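Long-range contacts in putative sugar binding protein (Geobacillus stearothermophilus, PDB 6GT9), which binds galactose and, as a glucose-galactose binding protein, probably serves a three-component sensing system linked to galactan utilization: residues 53-58 with 275-280; 128-133 with 292-297. One frame throughout, in Å; residues are numbered along the deposited sequence. Where two conformers were deposited one is given.

Contact 1. Residues 53-58 with 275-280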
ATOM      1  N   LYS A  53      -4.851 -13.735  -9.634  1.00 18.45           N
ATOM      2  CA  LYS A  53      -5.656 -14.504 -10.582  1.00 25.56           C
ATOM      3  C   LYS A  53      -4.786 -15.334 -11.523  1.00 25.06           C
ATOM      4  O   LYS A  53      -5.147 -16.458 -11.892  1.00 26.28           O
ATOM      5  CB  LYS A  53      -6.557 -13.553 -11.375  1.00 23.98           C
ATOM      6  CG  LYS A  53      -7.823 -13.106 -10.641  1.00 31.39           C
ATOM      7  CD  LYS A  53      -8.870 -14.210 -10.658  1.00 35.11           C
ATOM      8  CE  LYS A  53     -10.263 -13.656 -10.887  1.00 41.07           C
ATOM      9  NZ  LYS A  53     -10.800 -12.922  -9.718  1.00 43.39           N
ATOM     10  N   ALA A  54      -3.645 -14.792 -11.938  1.00 23.93           N
ATOM     11  CA  ALA A  54      -2.747 -15.529 -12.822  1.00 24.64           C
ATOM     12  C   ALA A  54      -2.128 -16.735 -12.118  1.00 25.82           C
ATOM     13  O   ALA A  54      -1.998 -17.812 -12.714  1.00 26.58           O
ATOM     14  CB  ALA A  54      -1.659 -14.589 -13.349  1.00 22.92           C
ATOM     15  N   ALA A  55      -1.731 -16.577 -10.854  1.00 24.56           N
ATOM     16  CA  ALA A  55      -1.249 -17.726 -10.097  1.00 27.19           C
ATOM     17  C   ALA A  55      -2.351 -18.763  -9.939  1.00 26.47           C
ATOM     18  O   ALA A  55      -2.103 -19.967 -10.057  1.00 24.21           O
ATOM     19  CB  ALA A  55      -0.733 -17.284  -8.728  1.00 24.39           C
ATOM     20  N   ALA A  56      -3.581 -18.299  -9.694  1.00 26.71           N
ATOM     21  CA  ALA A  56      -4.713 -19.200  -9.497  1.00 26.34           C
ATOM     22  C   ALA A  56      -5.014 -20.003 -10.757  1.00 27.72           C
ATOM     23  O   ALA A  56      -5.309 -21.201 -10.684  1.00 27.13           O
ATOM     24  CB  ALA A  56      -5.936 -18.388  -9.070  1.00 25.15           C
ATOM     25  N   LYS A  57      -4.946 -19.353 -11.923  1.00 33.26           N
ATOM     26  CA  LYS A  57      -5.166 -20.049 -13.188  1.00 32.83           C
ATOM     27  C   LYS A  57      -4.125 -21.140 -13.395  1.00 35.33           C
ATOM     28  O   LYS A  57      -4.466 -22.279 -13.742  1.00 28.91           O
ATOM     29  CB  LYS A  57      -5.136 -19.049 -14.346  1.00 34.50           C
ATOM     30  CG  LYS A  57      -5.423 -19.658 -15.714  1.00 39.35           C
ATOM     31  CD  LYS A  57      -5.676 -18.576 -16.771  1.00 47.57           C
ATOM     32  CE  LYS A  57      -7.157 -18.471 -17.114  1.00 47.24           C
ATOM     33  NZ  LYS A  57      -7.433 -17.603 -18.300  1.00 53.40           N
ATOM     34  N   GLU A  58      -2.846 -20.803 -13.177  1.00 30.37           N
ATOM     35  CA  GLU A  58      -1.776 -21.788 -13.310  0.51 32.03           C
ATOM     36  C   GLU A  58      -1.988 -22.974 -12.370  1.00 34.00           C
ATOM     37  O   GLU A  58      -1.702 -24.124 -12.732  1.00 31.13           O
ATOM     38  CB  GLU A  58      -0.422 -21.126 -13.046  0.51 34.93           C
ATOM     39  CG  GLU A  58      -0.066 -19.975 -13.990  0.51 32.31           C
ATOM     40  CD  GLU A  58       1.247 -19.294 -13.614  0.51 35.69           C
ATOM     41  OE1 GLU A  58       1.874 -19.721 -12.623  0.51 38.95           O
ATOM     42  OE2 GLU A  58       1.656 -18.334 -14.302  0.51 34.90           O
ATOM     43  N   LYS A 275       2.592 -14.369  -5.667  1.00 17.70           N
ATOM     44  CA  LYS A 275       3.289 -15.158  -4.656  1.00 22.13           C
ATOM     45  C   LYS A 275       2.379 -15.522  -3.491  1.00 17.59           C
ATOM     46  O   LYS A 275       2.537 -16.595  -2.910  1.00 17.86           O
ATOM     47  CB  LYS A 275       4.520 -14.405  -4.152  1.00 19.08           C
ATOM     48  CG  LYS A 275       5.683 -14.453  -5.119  1.00 22.66           C
ATOM     49  CD  LYS A 275       6.937 -13.856  -4.501  1.00 26.91           C
ATOM     50  CE  LYS A 275       8.162 -14.163  -5.362  1.00 27.00           C
ATOM     51  NZ  LYS A 275       9.410 -13.837  -4.636  1.00 33.01           N
ATOM     52  N   ALA A 276       1.428 -14.657  -3.130  1.00 16.82           N
ATOM     53  CA  ALA A 276       0.515 -15.006  -2.044  1.00 16.41           C
ATOM     54  C   ALA A 276      -0.320 -16.237  -2.390  1.00 16.10           C
ATOM     55  O   ALA A 276      -0.621 -17.052  -1.517  1.00 18.12           O
ATOM     56  CB  ALA A 276      -0.402 -13.832  -1.716  1.00 18.61           C
ATOM     57  N   VAL A 277      -0.746 -16.361  -3.646  1.00 17.90           N
ATOM     58  CA  VAL A 277      -1.553 -17.509  -4.040  1.00 17.55           C
ATOM     59  C   VAL A 277      -0.685 -18.764  -4.092  1.00 17.93           C
ATOM     60  O   VAL A 277      -1.098 -19.835  -3.644  1.00 20.12           O
ATOM     61  CB  VAL A 277      -2.247 -17.243  -5.386  1.00 19.18           C
ATOM     62  CG1 VAL A 277      -2.909 -18.509  -5.895  1.00 16.50           C
ATOM     63  CG2 VAL A 277      -3.290 -16.102  -5.265  1.00 18.28           C
ATOM     64  N   LYS A 278       0.539 -18.645  -4.626  1.00 20.59           N
ATOM     65  CA  LYS A 278       1.455 -19.785  -4.633  1.00 19.54           C
ATOM     66  C   LYS A 278       1.785 -20.235  -3.215  1.00 23.40           C
ATOM     67  O   LYS A 278       1.840 -21.440  -2.948  1.00 22.38           O
ATOM     68  CB  LYS A 278       2.757 -19.452  -5.379  1.00 19.31           C
ATOM     69  CG  LYS A 278       2.592 -19.019  -6.838  1.00 26.90           C
ATOM     70  CD  LYS A 278       2.013 -20.105  -7.736  1.00 28.16           C
ATOM     71  CE  LYS A 278       3.033 -21.204  -8.060  1.00 34.60           C
ATOM     72  NZ  LYS A 278       3.959 -20.809  -9.158  1.00 42.91           N
ATOM     73  N   MET A 279       2.045 -19.288  -2.301  1.00 19.75           N
ATOM     74  CA  MET A 279       2.302 -19.660  -0.908  1.00 18.44           C
ATOM     75  C   MET A 279       1.102 -20.374  -0.307  1.00 19.31           C
ATOM     76  O   MET A 279       1.256 -21.382   0.385  1.00 16.46           O
ATOM     77  CB  MET A 279       2.633 -18.433  -0.049  1.00 17.95           C
ATOM     78  CG  MET A 279       3.814 -17.549  -0.462  1.00 27.78           C
ATOM     79  SD  MET A 279       5.418 -18.208  -0.023  1.00 47.70           S
ATOM     80  CE  MET A 279       5.609 -19.501  -1.261  1.00 21.09           C
ATOM     81  N   MET A 280      -0.106 -19.845  -0.539  1.00 17.71           N
ATOM     82  CA  MET A 280      -1.304 -20.462   0.015  1.00 18.55           C
ATOM     83  C   MET A 280      -1.432 -21.924  -0.419  1.00 16.18           C
ATOM     84  O   MET A 280      -1.785 -22.789   0.389  1.00 19.26           O
ATOM     85  CB  MET A 280      -2.542 -19.661  -0.400  1.00 18.54           C
ATOM     86  CG  MET A 280      -3.827 -20.192   0.239  1.00 19.77           C
ATOM     87  SD  MET A 280      -3.820 -20.111   2.044  1.00 20.05           S
ATOM     88  CE  MET A 280      -4.150 -18.368   2.316  1.00 18.37           C
TER
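Ala55 and Val277 face each other where segments 53-58 and 275-280 come nearest, each CB directed toward the other segment. Their CB atoms lie 3.7 Å apart, and Val277 CG1 is almost as near to the same methyl. That branch stands anti to the backbone N (chi1 171°), from where it also reaches the backbone of the opposite helix, ending 3.9 Å from Ala56 N, while the Ala56 methyl stays a looser neighbour. With alanines on one side, the segment axes come within 8.2 Å, and the CA atoms of Ala55 and Val277 within 6.1 Å. Their N-to-C directions differ by 38°. Lys278 borders the Ala55 methyl on the outer side: CG and CD pass alongside Ala55 CB, CD at 4.1 Å, and further bends at chi3 and chi4 set the position of CE and NZ. In the conformer given, Glu58, extended beyond CG, crosses the lysine at about a right angle. Glu58 OE1 and Lys278 NZ remain 4.2 Å apart, too far for a salt bridge; the carboxylate instead hydrogen-bonds the hydroxyl of Tyr274, which thus lies between the two charges, weakly bonded to the lysine. Beneath the helices, Val277 rests on Leu63 and Ile92 of the sheet, and Ala56 also touches Leu63. Small apolar residues inside and long charged ones outside mark this as the packing of neighbouring helices on one face of the parallel sheet in a periplasmic-binding-protein lobe, here helices 43-59 and 269-284.

Contact 2. Residues 128-133 with 292-297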
ATOM      1  N   VAL A 128      -0.004 -17.358   8.656  1.00 17.93           N
ATOM      2  CA  VAL A 128       1.093 -18.281   8.381  1.00 20.17           C
ATOM      3  C   VAL A 128       2.274 -17.551   7.760  1.00 19.67           C
ATOM      4  O   VAL A 128       3.432 -17.855   8.065  1.00 21.90           O
ATOM      5  CB  VAL A 128       0.631 -19.437   7.477  1.00 18.36           C
ATOM      6  CG1 VAL A 128       1.804 -20.395   7.227  1.00 20.80           C
ATOM      7  CG2 VAL A 128      -0.530 -20.170   8.102  1.00 18.27           C
ATOM      8  N   ALA A 129       2.011 -16.606   6.860  1.00 17.29           N
ATOM      9  CA  ALA A 129       3.089 -15.969   6.108  1.00 17.69           C
ATOM     10  C   ALA A 129       2.589 -14.636   5.598  1.00 19.17           C
ATOM     11  O   ALA A 129       1.384 -14.432   5.461  1.00 15.44           O
ATOM     12  CB  ALA A 129       3.558 -16.820   4.924  1.00 16.94           C
ATOM     13  N   TYR A 130       3.539 -13.734   5.322  1.00 16.13           N
ATOM     14  CA  TYR A 130       3.278 -12.409   4.771  1.00 16.17           C
ATOM     15  C   TYR A 130       4.010 -12.258   3.448  1.00 15.68           C
ATOM     16  O   TYR A 130       5.156 -12.700   3.318  1.00 20.40           O
ATOM     17  CB  TYR A 130       3.740 -11.314   5.745  1.00 16.91           C
ATOM     18  CG  TYR A 130       3.777  -9.901   5.174  1.00 17.07           C
ATOM     19  CD1 TYR A 130       2.629  -9.314   4.662  1.00 16.31           C
ATOM     20  CD2 TYR A 130       4.954  -9.144   5.189  1.00 19.33           C
ATOM     21  CE1 TYR A 130       2.646  -8.018   4.155  1.00 17.77           C
ATOM     22  CE2 TYR A 130       4.987  -7.821   4.686  1.00 17.85           C
ATOM     23  CZ  TYR A 130       3.820  -7.273   4.174  1.00 20.82           C
ATOM     24  OH  TYR A 130       3.782  -5.998   3.662  1.00 16.66           O
ATOM     25  N   VAL A 131       3.360 -11.634   2.464  1.00 15.51           N
ATOM     26  CA  VAL A 131       4.014 -11.246   1.208  1.00 14.66           C
ATOM     27  C   VAL A 131       3.697  -9.780   0.955  1.00 16.65           C
ATOM     28  O   VAL A 131       2.542  -9.420   0.713  1.00 16.86           O
ATOM     29  CB  VAL A 131       3.576 -12.097   0.011  1.00 19.27           C
ATOM     30  CG1 VAL A 131       4.467 -11.792  -1.190  1.00 17.49           C
ATOM     31  CG2 VAL A 131       3.629 -13.577   0.352  1.00 26.04           C
ATOM     32  N   GLY A 132       4.713  -8.934   0.978  1.00 15.76           N
ATOM     33  CA  GLY A 132       4.464  -7.525   0.749  1.00 14.48           C
ATOM     34  C   GLY A 132       5.723  -6.737   1.008  1.00 15.17           C
ATOM     35  O   GLY A 132       6.751  -7.271   1.438  1.00 15.60           O
ATOM     36  N   THR A 133       5.621  -5.452   0.729  1.00 18.53           N
ATOM     37  CA  THR A 133       6.725  -4.544   0.987  1.00 15.24           C
ATOM     38  C   THR A 133       7.063  -4.537   2.472  1.00 18.81           C
ATOM     39  O   THR A 133       6.200  -4.731   3.331  1.00 17.98           O
ATOM     40  CB  THR A 133       6.356  -3.138   0.506  1.00 17.87           C
ATOM     41  OG1 THR A 133       6.053  -3.174  -0.894  1.00 16.93           O
ATOM     42  CG2 THR A 133       7.495  -2.146   0.746  1.00 16.61           C
ATOM     43  N   VAL A 292       8.170 -14.349   6.247  1.00 18.21           N
ATOM     44  CA  VAL A 292       8.082 -13.044   5.591  1.00 20.62           C
ATOM     45  C   VAL A 292       8.785 -13.108   4.243  1.00 19.50           C
ATOM     46  O   VAL A 292       9.950 -13.520   4.159  1.00 20.56           O
ATOM     47  CB  VAL A 292       8.684 -11.914   6.449  1.00 21.29           C
ATOM     48  CG1 VAL A 292       8.758 -10.620   5.635  1.00 22.75           C
ATOM     49  CG2 VAL A 292       7.869 -11.700   7.716  1.00 18.92           C
ATOM     50  N   THR A 293       8.074 -12.717   3.191  1.00 17.62           N
ATOM     51  CA  THR A 293       8.650 -12.518   1.864  1.00 17.55           C
ATOM     52  C   THR A 293       8.437 -11.051   1.507  1.00 23.76           C
ATOM     53  O   THR A 293       7.317 -10.651   1.166  1.00 17.79           O
ATOM     54  CB  THR A 293       8.010 -13.445   0.825  1.00 23.14           C
ATOM     55  OG1 THR A 293       8.240 -14.818   1.180  1.00 17.89           O
ATOM     56  CG2 THR A 293       8.602 -13.191  -0.564  1.00 25.58           C
ATOM     57  N   ASN A 294       9.500 -10.242   1.584  1.00 19.89           N
ATOM     58  CA  ASN A 294       9.398  -8.821   1.250  1.00 21.09           C
ATOM     59  C   ASN A 294       9.683  -8.637  -0.233  1.00 21.49           C
ATOM     60  O   ASN A 294      10.819  -8.832  -0.681  1.00 24.00           O
ATOM     61  CB  ASN A 294      10.367  -7.976   2.071  1.00 19.41           C
ATOM     62  CG  ASN A 294       9.941  -7.833   3.503  1.00 22.72           C
ATOM     63  OD1 ASN A 294      10.758  -7.985   4.410  1.00 21.98           O
ATOM     64  ND2 ASN A 294       8.654  -7.558   3.725  1.00 18.33           N
ATOM     65  N   THR A 295       8.662  -8.241  -0.988  1.00 20.65           N
ATOM     66  CA  THR A 295       8.875  -7.921  -2.385  1.00 18.62           C
ATOM     67  C   THR A 295       9.677  -6.622  -2.506  1.00 23.16           C
ATOM     68  O   THR A 295       9.746  -5.809  -1.574  1.00 21.35           O
ATOM     69  CB  THR A 295       7.538  -7.841  -3.125  1.00 20.75           C
ATOM     70  OG1 THR A 295       6.622  -7.008  -2.404  1.00 16.75           O
ATOM     71  CG2 THR A 295       6.921  -9.258  -3.248  1.00 21.39           C
ATOM     72  N   GLU A 296      10.311  -6.455  -3.667  1.00 25.30           N
ATOM     73  CA  GLU A 296      11.256  -5.356  -3.896  1.00 24.94           C
ATOM     74  C   GLU A 296      10.629  -3.989  -3.628  1.00 23.11           C
ATOM     75  O   GLU A 296       9.474  -3.742  -3.978  1.00 22.32           O
ATOM     76  CB  GLU A 296      11.747  -5.421  -5.346  1.00 29.46           C
ATOM     77  CG  GLU A 296      12.510  -4.209  -5.849  1.00 40.35           C
ATOM     78  CD  GLU A 296      13.982  -4.257  -5.469  1.00 46.20           C
ATOM     79  OE1 GLU A 296      14.296  -4.785  -4.379  1.00 50.73           O
ATOM     80  OE2 GLU A 296      14.829  -3.782  -6.262  1.00 50.23           O
ATOM     81  N   THR A 297      11.400  -3.094  -2.995  1.00 25.49           N
ATOM     82  CA  THR A 297      11.035  -1.684  -2.905  1.00 20.40           C
ATOM     83  C   THR A 297      12.299  -0.851  -3.082  1.00 25.53           C
ATOM     84  O   THR A 297      13.399  -1.267  -2.697  1.00 22.94           O
ATOM     85  CB  THR A 297      10.316  -1.325  -1.573  1.00 20.40           C
ATOM     86  OG1 THR A 297       9.791   0.021  -1.630  1.00 19.94           O
ATOM     87  CG2 THR A 297      11.251  -1.435  -0.380  1.00 21.14           C
TER
HETATM   88  O   HOH W   1       6.245 -15.420   2.887  1.00 19.98           O
HETATM   89  O   HOH W   2       6.938  -4.465  -3.078  1.00 19.47           O
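Gly132 O is held by two donors from segment 292-297, arriving from opposite faces of its carbonyl plane. Asn294 ND2 lies 3.0 Å from Gly132 O, with an N-H...O angle of 178° and the oxygen in its own amide plane; Thr295 N is 3.2 Å from that oxygen, above its carbonyl plane, in a more bent bond. Upstream the strands pair in parallel, Tyr130 with Val292 and Val131 with Thr293: Thr293 N bonds Tyr130 O at 2.9 Å and Thr293 O receives Gly132 N. A water joins Tyr130 O to Thr293 OG1. With CG anti to the backbone N (chi1 168°), the Tyr130 ring is carried out on the face of the sheet that also bears Val292, whose CG1 lies at its edge, 4.1 Å from Tyr130 CD2; the Asn294 amide is turned 75° from the ring plane. Tyr130 OH donates to Thr133 O at 2.7 Å, bridging over Gly132, whose N lies above one ring face, toward the rim. An alanine at Tyr130 would probably leave Thr133 O without this donor and open a gap beside Asn294 and Val292. Further along, Thr133 CG2 packs 3.7 Å from Thr297 CB, and a second water links Thr133 OG1, Thr295 OG1 and Glu296 O. Thr133 OG1 also hydrogen-bonds Gln267. Backbone, amide and water bonds thus fix the chain leaving one lobe's edge strand, and second-shell Thr133 brings this polar network up to galactose-binding Gln267.

After strand 32-36 the chain forms helix 43-59, half of contact 1, then strand 129-132, half of contact 2. It next builds most of the other sheet and returns through helix 269-284, which closes a loop of 216 intervening residues at contact 1. Strand 292-294 follows and closes the second loop, of 158 residues, at contact 2. The closures therefore cross instead of nesting. Both belong to the lobe with the wholly parallel sheet: contact 1 joins two helices on its face, and contact 2 adds its last strand. They touch directly, Lys275 CB and Met279 CG packing on Val131; the chain then goes over to strand 298-301 of the other sheet.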